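Local coordinates for integron gene cassette protein HFX_CASS2 (Uncultured bacterium, PDB 3FXH) that is of unknown function but is encoded by a mobile integron gene cassette and folds into a largely helical protein that probably pairs with a second copy, at residues P84-K88 with D89-F93. Residues are numbered along the deposited sequence; the frame is centred on the assembly and turned at random.
Sequences PLFEK and DTSSF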
ATOM      1  N   PRO A  84      11.519  21.482   1.125  1.00 60.06           N
ATOM      2  CA  PRO A  84      11.841  22.155  -0.138  1.00 58.29           C
ATOM      3  C   PRO A  84      11.251  21.398  -1.331  1.00 54.97           C
ATOM      4  O   PRO A  84      11.156  21.948  -2.429  1.00 55.13           O
ATOM      5  CB  PRO A  84      13.373  22.100  -0.174  1.00 66.84           C
ATOM      6  CG  PRO A  84      13.719  20.941   0.716  1.00 70.54           C
ATOM      7  CD  PRO A  84      12.735  21.053   1.832  1.00 66.05           C
ATOM      8  N   LEU A  85      10.864  20.143  -1.108  1.00 49.28           N
ATOM      9  CA  LEU A  85      10.258  19.317  -2.150  1.00 50.39           C
ATOM     10  C   LEU A  85       8.749  19.507  -2.226  1.00 45.40           C
ATOM     11  O   LEU A  85       8.088  18.955  -3.111  1.00 46.18           O
ATOM     12  CB  LEU A  85      10.555  17.832  -1.903  1.00 43.99           C
ATOM     13  CG  LEU A  85      11.691  17.165  -2.672  1.00 59.00           C
ATOM     14  CD1 LEU A  85      11.913  15.741  -2.173  1.00 54.57           C
ATOM     15  CD2 LEU A  85      11.385  17.172  -4.159  1.00 66.99           C
ATOM     16  N   PHE A  86       8.201  20.269  -1.286  1.00 40.87           N
ATOM     17  CA  PHE A  86       6.760  20.482  -1.227  1.00 46.32           C
ATOM     18  C   PHE A  86       6.272  21.236  -2.460  1.00 53.35           C
ATOM     19  O   PHE A  86       6.875  22.233  -2.868  1.00 52.73           O
ATOM     20  CB  PHE A  86       6.369  21.243   0.042  1.00 50.09           C
ATOM     21  CG  PHE A  86       4.906  21.577   0.120  1.00 54.16           C
ATOM     22  CD1 PHE A  86       3.993  20.640   0.572  1.00 47.97           C
ATOM     23  CD2 PHE A  86       4.442  22.829  -0.256  1.00 57.30           C
ATOM     24  CE1 PHE A  86       2.645  20.943   0.643  1.00 48.77           C
ATOM     25  CE2 PHE A  86       3.094  23.136  -0.187  1.00 53.49           C
ATOM     26  CZ  PHE A  86       2.196  22.194   0.263  1.00 54.26           C
ATOM     27  N   GLU A  87       5.184  20.751  -3.049  1.00 46.90           N
ATOM     28  CA  GLU A  87       4.543  21.429  -4.173  1.00 52.84           C
ATOM     29  C   GLU A  87       3.038  21.464  -3.945  1.00 47.86           C
ATOM     30  O   GLU A  87       2.409  20.418  -3.782  1.00 40.98           O
ATOM     31  CB  GLU A  87       4.883  20.739  -5.495  1.00 46.50           C
ATOM     32  CG  GLU A  87       6.384  20.649  -5.749  1.00 64.70           C
ATOM     33  CD  GLU A  87       6.737  20.243  -7.171  1.00 73.51           C
ATOM     34  OE1 GLU A  87       5.817  19.935  -7.957  1.00 74.31           O
ATOM     35  OE2 GLU A  87       7.943  20.235  -7.499  1.00 76.19           O
ATOM     36  N   LYS A  88       2.470  22.670  -3.912  1.00 46.36           N
ATOM     37  CA  LYS A  88       1.053  22.843  -3.598  1.00 49.37           C
ATOM     38  C   LYS A  88       0.131  22.123  -4.590  1.00 54.23           C
ATOM     39  O   LYS A  88      -0.912  21.590  -4.200  1.00 48.96           O
ATOM     40  CB  LYS A  88       0.689  24.327  -3.497  1.00 49.73           C
ATOM     41  CG  LYS A  88       1.110  25.148  -4.705  1.00 53.97           C
ATOM     42  CD  LYS A  88       0.973  26.638  -4.429  1.00 60.66           C
ATOM     43  CE  LYS A  88       1.399  27.455  -5.640  1.00 72.62           C
ATOM     44  NZ  LYS A  88       2.739  27.036  -6.121  1.00 73.80           N
ATOM     45  N   ASP A  89       0.517  22.109  -5.864  1.00 49.68           N
ATOM     46  CA  ASP A  89      -0.234  21.365  -6.871  1.00 54.64           C
ATOM     47  C   ASP A  89      -0.359  19.879  -6.508  1.00 43.40           C
ATOM     48  O   ASP A  89      -1.436  19.298  -6.617  1.00 42.35           O
ATOM     49  CB  ASP A  89       0.421  21.500  -8.245  1.00 58.73           C
ATOM     50  CG  ASP A  89       0.341  22.905  -8.792  1.00 69.74           C
ATOM     51  OD1 ASP A  89      -0.328  23.750  -8.161  1.00 77.51           O
ATOM     52  OD2 ASP A  89       0.946  23.163  -9.853  1.00 66.12           O
ATOM     53  N   THR A  90       0.747  19.260  -6.104  1.00 43.04           N
ATOM     54  CA  THR A  90       0.725  17.843  -5.753  1.00 41.56           C
ATOM     55  C   THR A  90      -0.097  17.605  -4.491  1.00 38.08           C
ATOM     56  O   THR A  90      -0.929  16.702  -4.444  1.00 35.24           O
ATOM     57  CB  THR A  90       2.146  17.258  -5.564  1.00 39.91           C
ATOM     58  OG1 THR A  90       2.784  17.128  -6.839  1.00 38.52           O
ATOM     59  CG2 THR A  90       2.073  15.874  -4.930  1.00 33.10           C
ATOM     60  N   SER A  91       0.135  18.419  -3.469  1.00 40.45           N
ATOM     61  CA  SER A  91      -0.555  18.233  -2.201  1.00 41.20           C
ATOM     62  C   SER A  91      -2.057  18.487  -2.335  1.00 37.60           C
ATOM     63  O   SER A  91      -2.867  17.740  -1.796  1.00 33.72           O
ATOM     64  CB  SER A  91       0.062  19.126  -1.121  1.00 40.99           C
ATOM     65  OG  SER A  91       1.448  18.835  -0.980  1.00 44.67           O
ATOM     66  N   SER A  92      -2.423  19.545  -3.045  1.00 47.78           N
ATOM     67  CA  SER A  92      -3.830  19.858  -3.267  1.00 46.10           C
ATOM     68  C   SER A  92      -4.510  18.776  -4.104  1.00 40.66           C
ATOM     69  O   SER A  92      -5.645  18.396  -3.822  1.00 38.77           O
ATOM     70  CB  SER A  92      -3.980  21.222  -3.944  1.00 47.71           C
ATOM     71  OG  SER A  92      -3.511  22.264  -3.105  1.00 51.31           O
ATOM     72  N   PHE A  93      -3.825  18.287  -5.136  1.00 42.44           N
ATOM     73  CA  PHE A  93      -4.377  17.193  -5.940  1.00 43.98           C
ATOM     74  C   PHE A  93      -4.638  15.978  -5.065  1.00 37.44           C
ATOM     75  O   PHE A  93      -5.706  15.374  -5.125  1.00 36.98           O
ATOM     76  CB  PHE A  93      -3.449  16.788  -7.089  1.00 40.72           C
ATOM     77  CG  PHE A  93      -3.862  15.496  -7.773  1.00 40.00           C
ATOM     78  CD1 PHE A  93      -4.756  15.510  -8.835  1.00 46.33           C
ATOM     79  CD2 PHE A  93      -3.362  14.277  -7.344  1.00 37.08           C
ATOM     80  CE1 PHE A  93      -5.143  14.325  -9.456  1.00 39.60           C
ATOM     81  CE2 PHE A  93      -3.750  13.083  -7.953  1.00 36.92           C
ATOM     82  CZ  PHE A  93      -4.638  13.114  -9.019  1.00 31.08           C
TER
HETATM   83  O   HOH W   1       4.073  18.222  -2.231  1.00 34.25           O
HETATM   84  O   HOH W   2       3.083  18.983  -8.650  1.00 60.25           O
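Lys88 O takes two bonds from Ser92. The backbone N of Ser92 lies 2.8 Å from Lys88 O, and OG of Ser92 lies 2.9 Å from the same Lys88 O. The two donors come from opposite faces of the carbonyl plane, with the hydroxyl above it rather than on a lone pair. Ser92 OG stands beside its own backbone N (chi1 -64°), which turns the hydroxyl back to the preceding turn. One residue earlier, Ser91 N bonds to Glu87 O at 3.0 Å, nearly straight (N-H...O 169°).

These bonds open the first turn of helix 88-102, and Glu87 is its N-cap residue. Two waters bridge the cap to the helix. One water accepts from Glu87 N and is hydrogen-bonded to Ser91 OG. A second water donates to Glu87 OE1, 3.0 Å away, and is bonded to Thr90 OG1. The carboxylate of Glu87 therefore meets the helix through water. Thr90 is buried, and its OG1 also bonds to His26 of helix 24-43, whose other ring nitrogen bonds to Leu85 O. The loop and the helix start are thus both tied to one histidine.

The ring of Phe86 packs beside Ser91. Its CG is anti to the backbone N (chi1 176°), which carries the ring forward to Ser91. CE1 of Phe86 lies 3.6 Å from Ser91 CB. The same CE1 is modelled 2.9 Å from Ser91 OG, oblique to the ring; this is shorter than usual for carbon and oxygen, and its exact value is doubtful. An alanine here would remove the ring and would probably open a gap beside Ser91, leaving its hydroxyl held by the bridging water without the aromatic wall. Lys88 and Asp89 run side by side, but NZ of Lys88 stays 4.9 Å from OD1 of Asp89, too far for a salt bridge.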